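Local coordinates for guanidinopropionase (Pseudomonas aeruginosa, PDB 3NIQ), which catalyses the manganese-dependent hydrolysis of 3-guanidinopropanoate to beta-alanine and urea, acts weakly on 4-guanidinobutanoate, and works as a homohexamer of the arginase family, at residues Pro32-Val37 / Leu82-Asp87; Ile40-Asp45 / Gly107-Val112; Ile186-Ser191 / Val208-Glu213. One frame throughout, in Å; residues are numbered along the deposited sequence.

Contact 1: Pro32-Val37 / Leu82-Asp87; sequences PAALQV and LVRVGD
Gln36 lays its amide obliquely across Val83 at the edge of the arginase-fold parallel sheet, where strands 37-42 and 85-90 begin side by side. Its chain runs extended beyond CG, and Gln36 OE1 accepts a hydrogen bond from Arg84 N at 2.9 Å. This donor lies above the amide plane, not on a lone pair. One water links Gln36 NE2 to Leu82 O, so both ends of the amide are held and its rotation is fixed. Gln36 N sits on a lone pair of Arg84 O at 2.8 Å, and Val37 N approaches the same oxygen nearly along the C=O axis. The Val37 N bond is half of the parallel bridge of Val37 with Val85; the other half, Gly86 N to Val37 O, is weak. Val37 CG2 meets Val83 CG2 at 4.0 Å; Leu307 of helix 294-317 packs on Val37 and Ala311 on Val83. Leu35 CD2 rests 3.5 Å from Gly86 N, against backbone that carries no side chain. Arg84 bends at chi3 (52°) and turns its guanidinium edge to the end of the 3-10 turn 32-34. NE and NH2 of Arg84 both grip Ala34 O in the guanidinium plane, at 2.7 and 2.9 Å.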
loop_
_atom_site.group_PDB
_atom_site.type_symbol
_atom_site.label_atom_id
_atom_site.label_comp_id
_atom_site.label_asym_id
_atom_site.label_seq_id
_atom_site.Cartn_x
_atom_site.Cartn_y
_atom_site.Cartn_z
ATOM N N PRO A 32 -8.263 -38.458 1.725
ATOM C CA PRO A 32 -9.100 -38.020 2.841
ATOM C C PRO A 32 -9.123 -39.026 3.986
ATOM O O PRO A 32 -9.184 -38.620 5.159
ATOM C CB PRO A 32 -10.512 -37.903 2.225
ATOM C CG PRO A 32 -10.351 -38.007 0.762
ATOM C CD PRO A 32 -9.041 -38.666 0.483
ATOM N N ALA A 33 -9.077 -40.317 3.650
ATOM C CA ALA A 33 -9.135 -41.402 4.655
ATOM C C ALA A 33 -7.963 -41.376 5.640
ATOM O O ALA A 33 -8.048 -41.939 6.742
ATOM C CB ALA A 33 -9.217 -42.790 3.961
ATOM N N ALA A 34 -6.872 -40.718 5.252
ATOM C CA ALA A 34 -5.719 -40.577 6.142
ATOM C C ALA A 34 -5.995 -39.610 7.308
ATOM O O ALA A 34 -5.223 -39.562 8.260
ATOM C CB ALA A 34 -4.488 -40.137 5.348
ATOM N N LEU A 35 -7.108 -38.863 7.248
ATOM C CA LEU A 35 -7.378 -37.769 8.201
ATOM C C LEU A 35 -8.755 -37.831 8.860
ATOM O O LEU A 35 -9.693 -38.373 8.288
ATOM C CB LEU A 35 -7.260 -36.410 7.481
ATOM C CG LEU A 35 -5.927 -36.137 6.797
ATOM C CD1 LEU A 35 -6.011 -34.892 5.918
ATOM C CD2 LEU A 35 -4.846 -36.021 7.849
ATOM N N GLN A 36 -8.875 -37.235 10.048
ATOM C CA GLN A 36 -10.165 -37.098 10.721
ATOM C C GLN A 36 -10.761 -35.714 10.500
ATOM O O GLN A 36 -11.990 -35.553 10.462
ATOM C CB GLN A 36 -10.040 -37.391 12.218
ATOM C CG GLN A 36 -9.708 -38.860 12.529
ATOM C CD GLN A 36 -9.356 -39.024 13.983
ATOM O OE1 GLN A 36 -8.222 -38.805 14.372
ATOM N NE2 GLN A 36 -10.343 -39.336 14.806
ATOM N N VAL A 37 -9.883 -34.720 10.347
ATOM C CA VAL A 37 -10.291 -33.364 9.959
ATOM C C VAL A 37 -9.389 -32.948 8.790
ATOM O O VAL A 37 -8.158 -32.914 8.923
ATOM C CB VAL A 37 -10.176 -32.363 11.140
ATOM C CG1 VAL A 37 -10.466 -30.916 10.694
ATOM C CG2 VAL A 37 -11.094 -32.764 12.292
ATOM N N LEU A 82 -5.442 -34.472 19.683
ATOM C CA LEU A 82 -6.779 -35.059 19.745
ATOM C C LEU A 82 -7.101 -35.946 18.552
ATOM O O LEU A 82 -7.587 -37.056 18.729
ATOM C CB LEU A 82 -7.865 -33.985 19.875
ATOM C CG LEU A 82 -8.163 -33.454 21.254
ATOM C CD1 LEU A 82 -9.465 -32.646 21.187
ATOM C CD2 LEU A 82 -8.287 -34.635 22.244
ATOM N N VAL A 83 -6.841 -35.457 17.341
ATOM C CA VAL A 83 -7.224 -36.188 16.117
ATOM C C VAL A 83 -6.206 -35.961 15.013
ATOM O O VAL A 83 -5.280 -35.154 15.171
ATOM C CB VAL A 83 -8.633 -35.754 15.596
ATOM C CG1 VAL A 83 -9.673 -35.847 16.705
ATOM C CG2 VAL A 83 -8.589 -34.328 15.026
ATOM N N ARG A 84 -6.368 -36.675 13.901
ATOM C CA ARG A 84 -5.496 -36.508 12.752
ATOM C C ARG A 84 -5.975 -35.371 11.843
ATOM O O ARG A 84 -7.079 -35.429 11.271
ATOM C CB ARG A 84 -5.405 -37.810 11.966
ATOM C CG ARG A 84 -4.878 -39.001 12.796
ATOM C CD ARG A 84 -4.956 -40.301 11.992
ATOM N NE ARG A 84 -4.309 -40.121 10.691
ATOM C CZ ARG A 84 -3.014 -40.328 10.445
ATOM N NH1 ARG A 84 -2.205 -40.754 11.414
ATOM N NH2 ARG A 84 -2.536 -40.129 9.215
ATOM N N VAL A 85 -5.125 -34.353 11.717
ATOM C CA VAL A 85 -5.397 -33.148 10.922
ATOM C C VAL A 85 -4.349 -33.024 9.824
ATOM O O VAL A 85 -3.158 -33.314 10.034
ATOM C CB VAL A 85 -5.376 -31.865 11.799
ATOM C CG1 VAL A 85 -5.973 -30.661 11.035
ATOM C CG2 VAL A 85 -6.166 -32.084 13.084
ATOM N N GLY A 86 -4.784 -32.602 8.644
ATOM C CA GLY A 86 -3.857 -32.448 7.530
ATOM C C GLY A 86 -4.322 -31.450 6.497
ATOM O O GLY A 86 -5.501 -31.080 6.469
ATOM N N ASP A 87 -3.390 -31.007 5.655
ATOM C CA ASP A 87 -3.709 -30.120 4.530
ATOM C C ASP A 87 -4.062 -31.013 3.358
ATOM O O ASP A 87 -3.207 -31.680 2.781
ATOM C CB ASP A 87 -2.530 -29.171 4.201
ATOM C CG ASP A 87 -2.885 -28.118 3.143
ATOM O OD1 ASP A 87 -3.723 -28.400 2.273
ATOM O OD2 ASP A 87 -2.314 -27.002 3.169
HETATM O O HOH W 1 -9.571 -39.274 17.817
#

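Contact 2: Ile40-Asp45 / Gly107-Val112; sequences IGVPWD and GFYRQV
Apolar contacts carry most of this strand-to-helix packing, part of the alpha/beta core of the arginase fold. Strand 40-42 and helix 107-112 run nearly antiparallel, at 165°, with their axes 11.8 Å apart. Ile40 and Val42 both point at the helix. Ile40 splits its two branches between three helix residues. Ile40 CG2, anti to the backbone N, reaches Phe108 CE2 at 3.6 Å, tip to tip. The other branch carries Ile40 CD1 to Tyr109 CE1 at 3.8 Å. The same methyl, Ile40 CD1, lies a looser 4.2 Å from Val112 CG2. The chi2 of Ile40, 147°, lies off the usual staggered values. Phe108 CG is anti to its own backbone N, which extends the ring toward the strand.

The polar element is the phenol of Tyr109. The ring leaves the helix with CG anti to the carbonyl carbon, and its far end meets the strand. Tyr109 OH touches two methyls, 3.3 Å from Ile40 CG2 and 3.2 Å from Val42 CG2. The Val42 methyl comes at the ring edge, near its plane. No hydrogen bond joins the two segments. The buried hydroxyl is instead satisfied by a hydrogen bond with Ser121 OG on strand 118-123, so the tyrosine ties its helix to a second strand.

Strand 37-42 lies between 85-90 and 118-123 in the sheet. Leu88 of strand 85-90 packs on both Ile40 and Val112, and Ile105, earlier in helix 98-114, packs on Val42. Helix 129-136 meets Tyr109 through Ile132 and Ala135.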
loop_
_atom_site.group_PDB
_atom_site.type_symbol
_atom_site.label_atom_id
_atom_site.label_comp_id
_atom_site.label_asym_id
_atom_site.label_seq_id
_atom_site.Cartn_x
_atom_site.Cartn_y
_atom_site.Cartn_z
ATOM N N ILE A 40 -9.016 -27.748 3.823
ATOM C CA ILE A 40 -9.188 -27.706 2.379
ATOM C C ILE A 40 -9.349 -26.290 1.880
ATOM O O ILE A 40 -10.111 -25.497 2.452
ATOM C CB ILE A 40 -10.447 -28.519 1.947
ATOM C CG1 ILE A 40 -10.357 -29.976 2.435
ATOM C CG2 ILE A 40 -10.596 -28.486 0.408
ATOM C CD1 ILE A 40 -11.783 -30.594 2.795
ATOM N N GLY A 41 -8.668 -25.974 0.788
ATOM C CA GLY A 41 -8.876 -24.703 0.136
ATOM C C GLY A 41 -9.883 -24.817 -0.998
ATOM O O GLY A 41 -9.894 -25.808 -1.725
ATOM N N VAL A 42 -10.745 -23.808 -1.157
ATOM C CA VAL A 42 -11.611 -23.763 -2.332
ATOM C C VAL A 42 -11.443 -22.430 -3.063
ATOM O O VAL A 42 -12.201 -21.466 -2.832
ATOM C CB VAL A 42 -13.053 -23.997 -1.985
ATOM C CG1 VAL A 42 -13.832 -24.208 -3.278
ATOM C CG2 VAL A 42 -13.184 -25.203 -1.035
ATOM N N PRO A 43 -10.445 -22.374 -3.946
ATOM C CA PRO A 43 -10.010 -21.116 -4.544
ATOM C C PRO A 43 -10.913 -20.750 -5.710
ATOM O O PRO A 43 -10.542 -20.931 -6.859
ATOM C CB PRO A 43 -8.582 -21.431 -5.000
ATOM C CG PRO A 43 -8.599 -22.923 -5.298
ATOM C CD PRO A 43 -9.547 -23.507 -4.290
ATOM N N TRP A 44 -12.099 -20.230 -5.400
ATOM C CA TRP A 44 -13.142 -20.085 -6.404
ATOM C C TRP A 44 -14.022 -18.879 -6.101
ATOM O O TRP A 44 -14.588 -18.755 -5.006
ATOM C CB TRP A 44 -13.974 -21.368 -6.435
ATOM C CG TRP A 44 -15.088 -21.349 -7.436
ATOM C CD1 TRP A 44 -15.002 -21.002 -8.755
ATOM C CD2 TRP A 44 -16.454 -21.720 -7.205
ATOM N NE1 TRP A 44 -16.234 -21.128 -9.358
ATOM C CE2 TRP A 44 -17.142 -21.560 -8.431
ATOM C CE3 TRP A 44 -17.165 -22.172 -6.078
ATOM C CZ2 TRP A 44 -18.505 -21.830 -8.570
ATOM C CZ3 TRP A 44 -18.530 -22.456 -6.222
ATOM C CH2 TRP A 44 -19.177 -22.288 -7.466
ATOM N N ASP A 45 -14.103 -17.951 -7.044
ATOM C CA ASP A 45 -14.957 -16.771 -6.837
ATOM C C ASP A 45 -15.870 -16.494 -8.038
ATOM O O ASP A 45 -16.285 -15.353 -8.278
ATOM C CB ASP A 45 -14.125 -15.528 -6.428
ATOM C CG ASP A 45 -13.047 -15.159 -7.461
ATOM O OD1 ASP A 45 -13.127 -15.606 -8.637
ATOM O OD2 ASP A 45 -12.109 -14.422 -7.082
ATOM N N GLY A 107 -18.008 -33.072 -6.141
ATOM C CA GLY A 107 -17.406 -34.398 -6.333
ATOM C C GLY A 107 -16.262 -34.634 -5.355
ATOM O O GLY A 107 -16.156 -35.694 -4.745
ATOM N N PHE A 108 -15.424 -33.615 -5.175
ATOM C CA PHE A 108 -14.363 -33.665 -4.191
ATOM C C PHE A 108 -14.911 -33.863 -2.776
ATOM O O PHE A 108 -14.453 -34.736 -2.026
ATOM C CB PHE A 108 -13.547 -32.368 -4.280
ATOM C CG PHE A 108 -12.340 -32.341 -3.381
ATOM C CD1 PHE A 108 -11.167 -32.997 -3.751
ATOM C CD2 PHE A 108 -12.369 -31.639 -2.185
ATOM C CE1 PHE A 108 -10.022 -32.968 -2.915
ATOM C CE2 PHE A 108 -11.250 -31.607 -1.338
ATOM C CZ PHE A 108 -10.070 -32.279 -1.707
ATOM N N TYR A 109 -15.894 -33.051 -2.397
ATOM C CA TYR A 109 -16.424 -33.134 -1.046
ATOM C C TYR A 109 -17.192 -34.425 -0.778
ATOM O O TYR A 109 -17.248 -34.869 0.355
ATOM C CB TYR A 109 -17.265 -31.891 -0.688
ATOM C CG TYR A 109 -16.367 -30.743 -0.264
ATOM C CD1 TYR A 109 -16.079 -30.517 1.091
ATOM C CD2 TYR A 109 -15.757 -29.930 -1.210
ATOM C CE1 TYR A 109 -15.215 -29.486 1.486
ATOM C CE2 TYR A 109 -14.872 -28.883 -0.817
ATOM C CZ TYR A 109 -14.630 -28.667 0.521
ATOM O OH TYR A 109 -13.777 -27.668 0.933
ATOM N N ARG A 110 -17.800 -35.005 -1.807
ATOM C CA ARG A 110 -18.419 -36.350 -1.660
ATOM C C ARG A 110 -17.379 -37.397 -1.238
ATOM O O ARG A 110 -17.671 -38.289 -0.444
ATOM C CB ARG A 110 -19.080 -36.798 -2.962
ATOM C CG ARG A 110 -20.377 -36.049 -3.293
ATOM C CD ARG A 110 -21.275 -36.873 -4.184
ATOM N NE ARG A 110 -22.495 -36.163 -4.596
ATOM C CZ ARG A 110 -23.491 -36.751 -5.258
ATOM N NH1 ARG A 110 -23.413 -38.052 -5.556
ATOM N NH2 ARG A 110 -24.566 -36.051 -5.621
ATOM N N GLN A 111 -16.167 -37.278 -1.778
ATOM C CA GLN A 111 -15.074 -38.194 -1.442
ATOM C C GLN A 111 -14.610 -37.963 -0.020
ATOM O O GLN A 111 -14.372 -38.912 0.734
ATOM C CB GLN A 111 -13.877 -37.950 -2.364
ATOM C CG GLN A 111 -13.999 -38.569 -3.748
ATOM C CD GLN A 111 -12.933 -38.040 -4.701
ATOM O OE1 GLN A 111 -12.424 -36.928 -4.531
ATOM N NE2 GLN A 111 -12.601 -38.829 -5.714
ATOM N N VAL A 112 -14.435 -36.692 0.335
ATOM C CA VAL A 112 -14.042 -36.333 1.684
ATOM C C VAL A 112 -15.096 -36.914 2.653
ATOM O O VAL A 112 -14.754 -37.589 3.612
ATOM C CB VAL A 112 -13.921 -34.784 1.842
ATOM C CG1 VAL A 112 -13.741 -34.392 3.307
ATOM C CG2 VAL A 112 -12.789 -34.250 0.982
#

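Contact 3: Ile186-Ser191 / Val208-Glu213; sequences IGIRGS and VIHMEE
Two backbone hydrogen bonds join these segments where the parallel strands 183-188 and 207-210 of the arginase fold reach their C-terminal ends. Gly187 N donates to Ile209 O at 2.9 Å, nearly along the C=O axis. Met211 N then donates to Ile188 O at 2.7 Å, an almost straight bond of 171°. Here the second strand has turned into a helix, with His210 at its N-cap position.

Ile188 CG2 lies 3.6 Å from His210 CD2, the two side chains crossing obliquely. Ile188 CG1 meets Val208 CG1 at 3.7 Å, roughly at right angles. Arg189 and Met211 lie side by side, pointing the same way, their CB atoms 3.7 Å apart.

Arg189 runs extended from CG to NE, with CG in the crowded position (chi1 68°), and its NH1 donates a bent bond (135°) to Gly187 O at 3.2 Å. The buried guanidinium is further held by the carbonyls of Val243, Glu256 and Ile257. The side chain of Ile188 is about 4 Å from that of Asp148, a manganese ligand, consistent with a place in the second shell of the metal site. Glu212 makes a hydrogen bond with His73 and a salt bridge with Arg270, both of a neighbouring subunit.

The segments belong to the beta-alpha-beta unit 183-188, 199-204, 207-210. Strand 142-147 flanks Ile186 in the sheet, and helix 211-230 packs on Ile186 and Ile209.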
loop_
_atom_site.group_PDB
_atom_site.type_symbol
_atom_site.label_atom_id
_atom_site.label_comp_id
_atom_site.label_asym_id
_atom_site.label_seq_id
_atom_site.Cartn_x
_atom_site.Cartn_y
_atom_site.Cartn_z
ATOM N N ILE A 186 -25.943 -14.443 12.039
ATOM C CA ILE A 186 -25.521 -13.424 12.988
ATOM C C ILE A 186 -24.655 -12.349 12.329
ATOM O O ILE A 186 -23.644 -12.674 11.687
ATOM C CB ILE A 186 -24.684 -14.053 14.136
ATOM C CG1 ILE A 186 -25.445 -15.209 14.805
ATOM C CG2 ILE A 186 -24.316 -12.969 15.141
ATOM C CD1 ILE A 186 -24.646 -16.004 15.803
ATOM N N GLY A 187 -25.041 -11.081 12.498
ATOM C CA GLY A 187 -24.231 -9.967 12.033
ATOM C C GLY A 187 -24.811 -9.196 10.854
ATOM O O GLY A 187 -24.200 -8.229 10.402
ATOM N N ILE A 188 -25.988 -9.613 10.371
ATOM C CA ILE A 188 -26.626 -9.047 9.195
ATOM C C ILE A 188 -26.797 -7.528 9.295
ATOM O O ILE A 188 -27.319 -7.033 10.290
ATOM C CB ILE A 188 -28.017 -9.700 8.933
ATOM C CG1 ILE A 188 -27.941 -11.239 9.009
ATOM C CG2 ILE A 188 -28.577 -9.236 7.594
ATOM C CD1 ILE A 188 -27.043 -11.891 7.970
ATOM N N ARG A 189 -26.344 -6.799 8.274
ATOM C CA ARG A 189 -26.414 -5.326 8.281
ATOM C C ARG A 189 -26.165 -4.678 6.903
ATOM O O ARG A 189 -25.667 -5.309 5.978
ATOM C CB ARG A 189 -25.389 -4.765 9.264
ATOM C CG ARG A 189 -23.948 -5.006 8.789
ATOM C CD ARG A 189 -22.940 -4.540 9.787
ATOM N NE ARG A 189 -21.590 -4.691 9.229
ATOM C CZ ARG A 189 -20.891 -5.820 9.286
ATOM N NH1 ARG A 189 -21.390 -6.885 9.914
ATOM N NH2 ARG A 189 -19.676 -5.871 8.758
ATOM N N GLY A 190 -26.506 -3.393 6.787
ATOM C CA GLY A 190 -26.212 -2.634 5.574
ATOM C C GLY A 190 -27.432 -2.445 4.710
ATOM O O GLY A 190 -28.384 -3.227 4.810
ATOM N N SER A 191 -27.407 -1.410 3.861
ATOM C CA SER A 191 -28.547 -1.113 2.981
ATOM C C SER A 191 -28.982 -2.345 2.170
ATOM O O SER A 191 -28.172 -3.245 1.876
ATOM C CB SER A 191 -28.240 0.084 2.066
ATOM O OG SER A 191 -27.023 -0.117 1.372
ATOM N N VAL A 208 -32.714 -14.847 12.388
ATOM C CA VAL A 208 -31.801 -13.822 11.862
ATOM C C VAL A 208 -31.472 -12.830 12.944
ATOM O O VAL A 208 -32.341 -12.091 13.411
ATOM C CB VAL A 208 -32.379 -13.074 10.645
ATOM C CG1 VAL A 208 -31.409 -11.997 10.195
ATOM C CG2 VAL A 208 -32.637 -14.039 9.491
ATOM N N ILE A 209 -30.209 -12.821 13.360
ATOM C CA ILE A 209 -29.775 -11.857 14.362
ATOM C C ILE A 209 -28.984 -10.771 13.659
ATOM O O ILE A 209 -27.763 -10.878 13.473
ATOM C CB ILE A 209 -28.990 -12.524 15.500
ATOM C CG1 ILE A 209 -29.882 -13.592 16.162
ATOM C CG2 ILE A 209 -28.510 -11.484 16.513
ATOM C CD1 ILE A 209 -29.170 -14.471 17.193
ATOM N N HIS A 210 -29.708 -9.735 13.236
ATOM C CA HIS A 210 -29.093 -8.537 12.659
ATOM C C HIS A 210 -28.062 -7.924 13.591
ATOM O O HIS A 210 -28.142 -8.092 14.809
ATOM C CB HIS A 210 -30.167 -7.492 12.328
ATOM C CG HIS A 210 -30.998 -7.853 11.136
ATOM N ND1 HIS A 210 -32.107 -8.659 11.223
ATOM C CD2 HIS A 210 -30.882 -7.518 9.829
ATOM C CE1 HIS A 210 -32.644 -8.807 10.025
ATOM N NE2 HIS A 210 -31.917 -8.130 9.159
ATOM N N MET A 211 -27.113 -7.185 13.014
ATOM C CA MET A 211 -26.091 -6.490 13.805
ATOM C C MET A 211 -26.696 -5.722 14.978
ATOM O O MET A 211 -26.169 -5.758 16.092
ATOM C CB MET A 211 -25.299 -5.523 12.917
ATOM C CG MET A 211 -24.076 -5.010 13.582
ATOM S SD MET A 211 -22.817 -6.286 13.779
ATOM C CE MET A 211 -21.805 -5.458 14.989
ATOM N N GLU A 212 -27.805 -5.035 14.721
ATOM C CA GLU A 212 -28.461 -4.220 15.753
ATOM C C GLU A 212 -28.882 -5.080 16.929
ATOM O O GLU A 212 -28.656 -4.715 18.081
ATOM C CB GLU A 212 -29.675 -3.472 15.184
ATOM C CG GLU A 212 -29.344 -2.365 14.176
ATOM C CD GLU A 212 -28.810 -2.882 12.823
ATOM O OE1 GLU A 212 -29.208 -3.984 12.369
ATOM O OE2 GLU A 212 -27.986 -2.167 12.212
ATOM N N GLU A 213 -29.456 -6.245 16.636
ATOM C CA GLU A 213 -29.940 -7.147 17.703
ATOM C C GLU A 213 -28.780 -7.833 18.432
ATOM O O GLU A 213 -28.837 -8.053 19.650
ATOM C CB GLU A 213 -30.934 -8.187 17.155
ATOM C CG GLU A 213 -31.522 -9.087 18.267
ATOM C CD GLU A 213 -32.496 -10.143 17.765
ATOM O OE1 GLU A 213 -32.545 -10.429 16.537
ATOM O OE2 GLU A 213 -33.223 -10.689 18.611
#

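All three contacts are largely buried and reach the same parallel sheet. Contacts 1 and 3 pair strands at its two ends within the chain, with centres about 35 Å apart on opposite sides of the chain centre. Contact 2 lies deeper and packs a helix on a strand. It shares strand 37-42 with contact 1, and the two touch where Pro32 CB packs on Val112 CA at 3.9 Å. Contact 1 is rich in polar side-chain bonds to backbone and lies away from the manganese site. Contact 2 is apolar, with no hydrogen bond across it. Contact 3 combines two backbone bonds with apolar packing, near the metals and at a subunit interface.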